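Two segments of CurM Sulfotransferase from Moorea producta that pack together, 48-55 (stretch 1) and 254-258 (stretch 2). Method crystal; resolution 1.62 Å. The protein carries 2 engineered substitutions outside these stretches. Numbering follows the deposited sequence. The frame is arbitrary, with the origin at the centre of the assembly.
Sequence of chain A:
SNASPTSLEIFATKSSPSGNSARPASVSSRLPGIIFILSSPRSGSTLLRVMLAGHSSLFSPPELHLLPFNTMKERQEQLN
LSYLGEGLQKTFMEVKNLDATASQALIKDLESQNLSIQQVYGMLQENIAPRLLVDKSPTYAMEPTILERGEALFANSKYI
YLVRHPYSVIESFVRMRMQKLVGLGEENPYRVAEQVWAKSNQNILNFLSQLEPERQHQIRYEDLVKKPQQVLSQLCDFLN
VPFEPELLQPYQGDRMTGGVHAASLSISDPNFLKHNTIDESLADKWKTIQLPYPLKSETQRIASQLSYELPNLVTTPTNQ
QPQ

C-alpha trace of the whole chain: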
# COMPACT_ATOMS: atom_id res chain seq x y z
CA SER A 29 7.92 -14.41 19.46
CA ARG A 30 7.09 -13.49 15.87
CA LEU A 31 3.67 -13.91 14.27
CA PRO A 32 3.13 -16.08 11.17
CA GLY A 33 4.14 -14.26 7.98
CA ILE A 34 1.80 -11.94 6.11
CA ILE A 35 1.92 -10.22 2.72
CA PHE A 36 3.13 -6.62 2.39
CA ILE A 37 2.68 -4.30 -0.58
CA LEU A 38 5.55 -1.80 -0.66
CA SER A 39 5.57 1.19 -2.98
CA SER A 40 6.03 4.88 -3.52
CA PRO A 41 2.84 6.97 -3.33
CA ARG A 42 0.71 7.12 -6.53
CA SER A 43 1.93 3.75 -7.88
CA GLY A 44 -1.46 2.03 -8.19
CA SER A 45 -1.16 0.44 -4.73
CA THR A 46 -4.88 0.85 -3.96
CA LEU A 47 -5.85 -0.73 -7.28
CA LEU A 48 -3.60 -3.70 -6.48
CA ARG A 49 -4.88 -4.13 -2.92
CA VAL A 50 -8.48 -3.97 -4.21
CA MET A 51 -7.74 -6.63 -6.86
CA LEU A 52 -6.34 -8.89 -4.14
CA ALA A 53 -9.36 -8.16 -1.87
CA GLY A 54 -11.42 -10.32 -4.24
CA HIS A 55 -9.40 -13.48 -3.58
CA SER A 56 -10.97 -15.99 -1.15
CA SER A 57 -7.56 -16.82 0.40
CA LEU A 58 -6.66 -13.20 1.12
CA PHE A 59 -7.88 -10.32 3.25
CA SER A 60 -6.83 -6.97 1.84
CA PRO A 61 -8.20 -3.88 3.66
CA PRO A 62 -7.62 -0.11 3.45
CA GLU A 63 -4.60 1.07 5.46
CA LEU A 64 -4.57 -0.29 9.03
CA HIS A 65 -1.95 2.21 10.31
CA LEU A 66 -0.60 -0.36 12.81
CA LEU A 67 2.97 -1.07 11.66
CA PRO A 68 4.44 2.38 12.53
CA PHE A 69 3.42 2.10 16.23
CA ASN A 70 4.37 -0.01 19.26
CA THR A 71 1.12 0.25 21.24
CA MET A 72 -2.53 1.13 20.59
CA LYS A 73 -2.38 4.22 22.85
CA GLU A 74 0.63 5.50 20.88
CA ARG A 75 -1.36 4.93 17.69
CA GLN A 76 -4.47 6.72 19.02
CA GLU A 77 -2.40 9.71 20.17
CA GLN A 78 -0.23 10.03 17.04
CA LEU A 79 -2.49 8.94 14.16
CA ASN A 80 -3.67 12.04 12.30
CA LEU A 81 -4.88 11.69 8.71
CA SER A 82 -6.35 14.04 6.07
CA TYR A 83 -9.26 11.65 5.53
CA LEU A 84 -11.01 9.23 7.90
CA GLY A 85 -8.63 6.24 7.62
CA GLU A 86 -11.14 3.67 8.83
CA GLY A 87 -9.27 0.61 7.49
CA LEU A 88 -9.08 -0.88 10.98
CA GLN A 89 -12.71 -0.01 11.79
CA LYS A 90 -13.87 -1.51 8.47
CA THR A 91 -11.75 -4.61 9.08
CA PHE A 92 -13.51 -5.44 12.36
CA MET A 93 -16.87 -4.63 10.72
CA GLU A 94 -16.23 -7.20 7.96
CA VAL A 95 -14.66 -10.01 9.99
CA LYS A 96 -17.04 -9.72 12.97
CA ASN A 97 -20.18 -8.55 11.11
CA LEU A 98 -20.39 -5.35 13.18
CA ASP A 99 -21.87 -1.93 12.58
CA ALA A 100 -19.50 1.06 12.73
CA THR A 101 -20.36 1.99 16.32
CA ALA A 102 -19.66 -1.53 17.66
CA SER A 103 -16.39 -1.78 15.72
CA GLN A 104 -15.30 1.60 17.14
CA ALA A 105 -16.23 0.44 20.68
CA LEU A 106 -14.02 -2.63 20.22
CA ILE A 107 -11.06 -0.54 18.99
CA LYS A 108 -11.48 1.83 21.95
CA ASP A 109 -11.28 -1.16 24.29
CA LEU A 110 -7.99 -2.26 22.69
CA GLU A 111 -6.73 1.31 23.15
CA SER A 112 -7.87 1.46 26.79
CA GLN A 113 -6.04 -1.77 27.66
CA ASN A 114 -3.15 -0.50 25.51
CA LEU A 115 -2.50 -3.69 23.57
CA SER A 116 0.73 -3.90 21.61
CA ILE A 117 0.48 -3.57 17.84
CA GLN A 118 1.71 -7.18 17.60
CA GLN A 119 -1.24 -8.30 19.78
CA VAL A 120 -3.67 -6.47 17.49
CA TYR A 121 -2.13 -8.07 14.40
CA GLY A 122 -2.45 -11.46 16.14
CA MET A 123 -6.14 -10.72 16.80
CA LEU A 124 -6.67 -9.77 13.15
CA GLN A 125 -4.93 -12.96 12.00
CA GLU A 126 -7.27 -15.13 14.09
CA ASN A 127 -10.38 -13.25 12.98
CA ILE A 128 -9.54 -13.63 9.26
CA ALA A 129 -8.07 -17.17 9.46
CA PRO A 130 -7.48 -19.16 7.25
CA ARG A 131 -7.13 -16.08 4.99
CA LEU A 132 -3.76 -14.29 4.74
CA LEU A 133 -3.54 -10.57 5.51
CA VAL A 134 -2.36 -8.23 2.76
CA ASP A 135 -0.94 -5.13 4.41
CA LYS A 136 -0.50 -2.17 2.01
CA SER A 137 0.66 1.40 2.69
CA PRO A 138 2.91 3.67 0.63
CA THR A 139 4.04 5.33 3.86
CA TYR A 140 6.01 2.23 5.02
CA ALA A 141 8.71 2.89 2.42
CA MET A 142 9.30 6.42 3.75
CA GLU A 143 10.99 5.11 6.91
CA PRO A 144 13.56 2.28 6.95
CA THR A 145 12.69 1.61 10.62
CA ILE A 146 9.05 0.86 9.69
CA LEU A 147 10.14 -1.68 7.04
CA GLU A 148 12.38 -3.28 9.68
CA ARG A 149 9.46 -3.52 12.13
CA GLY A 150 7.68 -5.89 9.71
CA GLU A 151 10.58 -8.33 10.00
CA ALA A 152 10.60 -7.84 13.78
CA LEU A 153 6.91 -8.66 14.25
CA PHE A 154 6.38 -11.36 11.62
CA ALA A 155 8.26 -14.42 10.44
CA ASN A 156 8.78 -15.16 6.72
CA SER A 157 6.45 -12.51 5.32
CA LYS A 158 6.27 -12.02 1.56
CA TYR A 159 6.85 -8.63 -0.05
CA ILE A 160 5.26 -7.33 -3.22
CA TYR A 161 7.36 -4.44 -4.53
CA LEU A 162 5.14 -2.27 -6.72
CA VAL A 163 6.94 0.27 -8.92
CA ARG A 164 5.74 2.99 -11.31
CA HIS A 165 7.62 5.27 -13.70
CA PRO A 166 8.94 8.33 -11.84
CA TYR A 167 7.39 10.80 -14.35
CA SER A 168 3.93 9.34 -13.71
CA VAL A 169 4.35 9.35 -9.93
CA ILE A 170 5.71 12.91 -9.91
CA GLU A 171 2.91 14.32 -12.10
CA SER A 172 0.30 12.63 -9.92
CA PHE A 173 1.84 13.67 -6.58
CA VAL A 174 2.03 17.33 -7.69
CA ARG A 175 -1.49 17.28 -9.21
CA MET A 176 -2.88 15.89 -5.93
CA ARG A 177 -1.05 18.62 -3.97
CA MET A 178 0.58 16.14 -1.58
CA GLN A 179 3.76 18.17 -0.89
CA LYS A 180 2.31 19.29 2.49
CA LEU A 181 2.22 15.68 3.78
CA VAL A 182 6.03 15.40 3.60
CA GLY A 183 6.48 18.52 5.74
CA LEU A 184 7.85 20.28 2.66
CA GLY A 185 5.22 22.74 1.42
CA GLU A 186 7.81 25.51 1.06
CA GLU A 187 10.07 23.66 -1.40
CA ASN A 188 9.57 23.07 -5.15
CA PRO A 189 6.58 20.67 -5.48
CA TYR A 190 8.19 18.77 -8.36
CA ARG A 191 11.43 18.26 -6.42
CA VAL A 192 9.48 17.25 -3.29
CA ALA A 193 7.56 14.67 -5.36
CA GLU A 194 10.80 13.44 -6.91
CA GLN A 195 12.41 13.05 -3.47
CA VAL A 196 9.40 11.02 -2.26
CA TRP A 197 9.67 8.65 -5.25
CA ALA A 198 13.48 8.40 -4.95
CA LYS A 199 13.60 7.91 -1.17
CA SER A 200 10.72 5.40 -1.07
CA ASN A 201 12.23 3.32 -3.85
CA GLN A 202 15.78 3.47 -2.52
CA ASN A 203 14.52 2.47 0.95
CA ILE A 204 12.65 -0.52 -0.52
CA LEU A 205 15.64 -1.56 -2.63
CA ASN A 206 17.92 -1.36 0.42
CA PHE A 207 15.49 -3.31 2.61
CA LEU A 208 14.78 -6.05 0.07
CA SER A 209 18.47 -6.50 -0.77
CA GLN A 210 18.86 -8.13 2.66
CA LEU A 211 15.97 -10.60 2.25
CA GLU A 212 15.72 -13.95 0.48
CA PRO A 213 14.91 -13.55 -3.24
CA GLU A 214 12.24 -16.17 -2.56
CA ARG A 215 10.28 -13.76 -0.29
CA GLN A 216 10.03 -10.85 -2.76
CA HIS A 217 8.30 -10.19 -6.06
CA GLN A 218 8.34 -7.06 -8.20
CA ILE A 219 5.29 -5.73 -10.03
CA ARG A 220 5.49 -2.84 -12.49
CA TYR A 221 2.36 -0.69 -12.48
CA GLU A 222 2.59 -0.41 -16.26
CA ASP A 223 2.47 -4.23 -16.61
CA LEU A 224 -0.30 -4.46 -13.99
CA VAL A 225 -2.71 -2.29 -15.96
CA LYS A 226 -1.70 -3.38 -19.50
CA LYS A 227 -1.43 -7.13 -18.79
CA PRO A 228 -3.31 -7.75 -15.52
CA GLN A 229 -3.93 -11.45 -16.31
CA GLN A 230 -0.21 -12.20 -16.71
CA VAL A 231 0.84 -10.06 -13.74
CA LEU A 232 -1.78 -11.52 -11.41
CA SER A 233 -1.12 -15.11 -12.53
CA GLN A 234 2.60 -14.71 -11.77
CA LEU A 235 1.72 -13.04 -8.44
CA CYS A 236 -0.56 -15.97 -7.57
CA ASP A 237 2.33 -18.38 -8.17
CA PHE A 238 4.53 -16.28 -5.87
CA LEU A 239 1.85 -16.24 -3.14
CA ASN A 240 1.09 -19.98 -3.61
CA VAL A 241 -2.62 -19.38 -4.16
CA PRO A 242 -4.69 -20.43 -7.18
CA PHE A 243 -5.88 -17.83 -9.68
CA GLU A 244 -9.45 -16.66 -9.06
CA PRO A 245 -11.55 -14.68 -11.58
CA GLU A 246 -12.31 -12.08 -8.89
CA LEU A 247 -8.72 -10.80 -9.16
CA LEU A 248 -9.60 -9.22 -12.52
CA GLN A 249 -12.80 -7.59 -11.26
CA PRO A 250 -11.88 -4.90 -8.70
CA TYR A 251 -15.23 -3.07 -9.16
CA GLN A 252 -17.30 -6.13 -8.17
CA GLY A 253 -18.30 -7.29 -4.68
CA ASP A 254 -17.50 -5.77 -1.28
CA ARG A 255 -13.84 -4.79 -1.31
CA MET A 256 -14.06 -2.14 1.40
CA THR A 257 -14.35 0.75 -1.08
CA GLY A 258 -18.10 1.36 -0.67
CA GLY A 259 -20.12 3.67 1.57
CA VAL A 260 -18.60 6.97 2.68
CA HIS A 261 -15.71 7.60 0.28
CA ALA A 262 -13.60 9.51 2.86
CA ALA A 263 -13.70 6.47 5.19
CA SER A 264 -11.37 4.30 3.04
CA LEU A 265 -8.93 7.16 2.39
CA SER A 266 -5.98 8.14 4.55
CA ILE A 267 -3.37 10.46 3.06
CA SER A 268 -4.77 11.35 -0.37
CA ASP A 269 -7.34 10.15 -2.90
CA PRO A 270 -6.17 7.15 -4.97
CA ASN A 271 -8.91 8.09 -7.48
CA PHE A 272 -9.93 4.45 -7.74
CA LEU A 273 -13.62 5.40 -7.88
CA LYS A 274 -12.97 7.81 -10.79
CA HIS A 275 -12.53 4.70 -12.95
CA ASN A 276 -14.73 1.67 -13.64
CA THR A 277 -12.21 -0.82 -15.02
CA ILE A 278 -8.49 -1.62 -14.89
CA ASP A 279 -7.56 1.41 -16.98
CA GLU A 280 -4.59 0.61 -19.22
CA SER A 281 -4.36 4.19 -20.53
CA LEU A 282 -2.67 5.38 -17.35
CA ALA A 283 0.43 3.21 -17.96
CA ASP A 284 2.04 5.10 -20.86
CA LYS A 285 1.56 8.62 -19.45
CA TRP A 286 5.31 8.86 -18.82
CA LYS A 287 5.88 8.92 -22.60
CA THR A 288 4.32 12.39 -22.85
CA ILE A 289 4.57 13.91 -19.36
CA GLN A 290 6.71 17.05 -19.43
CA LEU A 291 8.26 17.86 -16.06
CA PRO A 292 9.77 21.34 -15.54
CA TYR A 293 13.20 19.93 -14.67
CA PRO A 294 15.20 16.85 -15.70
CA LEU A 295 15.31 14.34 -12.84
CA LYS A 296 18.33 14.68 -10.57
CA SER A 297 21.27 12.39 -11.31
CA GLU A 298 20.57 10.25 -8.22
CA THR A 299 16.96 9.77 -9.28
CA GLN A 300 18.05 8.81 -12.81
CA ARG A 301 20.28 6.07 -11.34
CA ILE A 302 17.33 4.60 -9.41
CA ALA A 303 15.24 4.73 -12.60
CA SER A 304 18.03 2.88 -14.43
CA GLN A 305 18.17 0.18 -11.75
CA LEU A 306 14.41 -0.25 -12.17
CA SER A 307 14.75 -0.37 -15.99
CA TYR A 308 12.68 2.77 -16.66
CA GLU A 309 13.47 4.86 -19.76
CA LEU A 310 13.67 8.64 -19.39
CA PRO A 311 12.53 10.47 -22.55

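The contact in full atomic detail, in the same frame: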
# COMPACT_ATOMS: atom_id res chain seq x y z
N LEU A 48 -4.10 -2.36 -6.76
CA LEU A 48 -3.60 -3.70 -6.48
C LEU A 48 -4.23 -4.32 -5.23
O LEU A 48 -4.65 -5.49 -5.25
CB LEU A 48 -2.07 -3.70 -6.39
CG LEU A 48 -1.45 -5.07 -6.12
CD1 LEU A 48 -1.80 -6.10 -7.21
CD2 LEU A 48 0.06 -4.94 -5.97
N ARG A 49 -4.31 -3.56 -4.14
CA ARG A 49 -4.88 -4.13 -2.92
C ARG A 49 -6.35 -4.49 -3.10
O ARG A 49 -6.82 -5.49 -2.56
CB ARG A 49 -4.62 -3.24 -1.69
CG ARG A 49 -5.63 -2.13 -1.41
CD ARG A 49 -6.77 -2.59 -0.49
NE ARG A 49 -7.75 -1.51 -0.34
CZ ARG A 49 -9.05 -1.69 -0.16
NH1 ARG A 49 -9.85 -0.63 -0.07
NH2 ARG A 49 -9.57 -2.92 -0.07
N VAL A 50 -7.06 -3.71 -3.92
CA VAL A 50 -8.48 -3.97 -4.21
C VAL A 50 -8.64 -5.22 -5.09
O VAL A 50 -9.55 -6.02 -4.87
CB VAL A 50 -9.19 -2.73 -4.80
CG1 VAL A 50 -10.61 -3.07 -5.26
CG2 VAL A 50 -9.23 -1.60 -3.76
N MET A 51 -7.77 -5.38 -6.08
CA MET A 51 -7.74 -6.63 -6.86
C MET A 51 -7.59 -7.83 -5.95
O MET A 51 -8.36 -8.79 -6.04
CB MET A 51 -6.62 -6.61 -7.89
CG MET A 51 -6.85 -5.64 -9.02
SD MET A 51 -5.29 -5.36 -9.89
CE MET A 51 -5.83 -4.68 -11.42
N LEU A 52 -6.60 -7.77 -5.06
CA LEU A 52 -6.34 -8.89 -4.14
C LEU A 52 -7.48 -9.12 -3.14
O LEU A 52 -7.66 -10.24 -2.67
CB LEU A 52 -5.01 -8.70 -3.41
CG LEU A 52 -3.76 -8.68 -4.30
CD1 LEU A 52 -2.51 -8.39 -3.48
CD2 LEU A 52 -3.61 -9.99 -5.07
N ALA A 53 -8.23 -8.06 -2.81
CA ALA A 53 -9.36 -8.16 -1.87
C ALA A 53 -10.43 -9.14 -2.35
O ALA A 53 -11.20 -9.66 -1.53
CB ALA A 53 -9.97 -6.78 -1.62
N GLY A 54 -10.47 -9.39 -3.65
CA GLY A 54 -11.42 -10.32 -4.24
C GLY A 54 -11.09 -11.79 -4.05
O GLY A 54 -11.96 -12.64 -4.22
N HIS A 55 -9.84 -12.10 -3.70
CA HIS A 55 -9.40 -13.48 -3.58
C HIS A 55 -9.86 -14.12 -2.26
O HIS A 55 -9.67 -13.54 -1.20
CB HIS A 55 -7.88 -13.56 -3.69
CG HIS A 55 -7.38 -14.92 -4.04
ND1 HIS A 55 -7.42 -15.98 -3.16
CD2 HIS A 55 -6.82 -15.40 -5.18
CE1 HIS A 55 -6.92 -17.06 -3.74
NE2 HIS A 55 -6.55 -16.73 -4.97
N ASP A 254 -17.87 -6.67 -2.38
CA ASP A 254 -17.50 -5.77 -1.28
C ASP A 254 -16.00 -5.88 -1.05
O ASP A 254 -15.49 -6.88 -0.54
CB ASP A 254 -18.28 -6.11 0.00
CG ASP A 254 -18.04 -5.11 1.15
OD1 ASP A 254 -17.11 -4.26 1.08
OD2 ASP A 254 -18.78 -5.18 2.15
N ARG A 255 -15.29 -4.83 -1.46
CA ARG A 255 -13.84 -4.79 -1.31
C ARG A 255 -13.41 -3.62 -0.45
O ARG A 255 -12.31 -3.09 -0.61
CB ARG A 255 -13.19 -4.75 -2.69
CG ARG A 255 -13.57 -5.99 -3.48
CD ARG A 255 -12.85 -6.08 -4.77
NE ARG A 255 -13.36 -7.20 -5.55
CZ ARG A 255 -12.63 -7.94 -6.38
NH1 ARG A 255 -11.33 -7.70 -6.55
NH2 ARG A 255 -13.22 -8.92 -7.03
N MET A 256 -14.30 -3.23 0.46
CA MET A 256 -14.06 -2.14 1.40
C MET A 256 -13.71 -0.84 0.68
O MET A 256 -12.76 -0.14 1.05
CB MET A 256 -12.98 -2.53 2.42
CG MET A 256 -13.38 -3.69 3.32
SD MET A 256 -12.05 -4.26 4.39
CE MET A 256 -11.41 -5.64 3.45
N THR A 257 -14.47 -0.53 -0.37
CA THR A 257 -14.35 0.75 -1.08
C THR A 257 -15.69 1.50 -1.06
O THR A 257 -15.76 2.67 -1.44
CB THR A 257 -13.90 0.57 -2.55
OG1 THR A 257 -14.91 -0.14 -3.28
CG2 THR A 257 -12.59 -0.20 -2.64
N GLY A 258 -16.74 0.81 -0.63
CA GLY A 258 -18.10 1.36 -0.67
C GLY A 258 -18.43 2.25 0.52
O GLY A 258 -17.60 2.44 1.41

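Two arginines, one from each stretch, hold this contact together, and each donates to the backbone of the other segment, Arg49 to two carbonyls and Arg255 to one. Arg49 reaches out of the helix with two nitrogens at once. Arg49 NH2 donates to Arg255 O at 2.8 Å, and Arg49 NH1 donates to Met256 O at 3.2 Å. Both carbonyl oxygens lie at the edge of the guanidinium, near its plane, where the N-H bonds point, so a single planar group can bind the oxygens of two consecutive residues. The loop has no regular helix or strand across these residues. A long side chain is needed here: the CA-to-CB bond of Arg49 runs sideways to the loop, and the far end of the side chain comes close to it.

Arg255 returns the gesture. Arg255 NH1 donates to Val50 O at 3.0 Å, again with the acceptor near the guanidinium plane. Arg255 NH1 also lies 3.2 Å from Met51 O, so the cationic group sits among carbonyls near the end of the helix, a region where backbone oxygens outnumber the amide donors available to them. Val50 O also receives a weak bond from Ala53 N at 3.2 Å, while Met51 O accepts from Gly54 N at 3.2 Å. With chi1 near m and chi2 and chi3 both t, the Arg255 side chain is extended, which carries its charge from the loop to these oxygens.

The loop keeps its own shape partly through Asp254, where Asp254 OD1 accepts a hydrogen bond from Met256 N at 3.1 Å. The CA-to-CB bond of Asp254 points away from the helix, and its carboxylate bonds the loop's own backbone. Met256 itself has positive phi and psi (56° and 45°), an uncommon conformation for a residue with a side chain.

Around these polar bonds, small and aliphatic groups close the gap. The backbones come nearest at Ala53 and Arg255, whose CA atoms are 5.6 Å apart. Here the two CA-to-CB bonds each point toward the opposing stretch, and Ala53 CB meets Arg255 CB at 4.0 Å; a methyl suits so close an approach. Gly54 goes further: Gly54 CA lies over one face of the Arg255 guanidinium, 3.4 Å from Arg255 CZ, and an ideally placed CB on Gly54 would fall 2.4 Å from Arg255 NH2, a clash. The absent side chain is what leaves room for the flat group.

Val50 adds nonpolar contact. Val50 CG1 packs 3.8 Å from Arg255 CD, using the aliphatic part of the arginine, and Val50 CG2 lies 3.8 Å from Thr257 CG2. Thr257 directs its CA-to-CB bond toward the helix, and Thr257 CG2 also lies 3.8 Å from Arg49 NH1. The whole interface buries 328 Å², modest in area but rich in directed bonds.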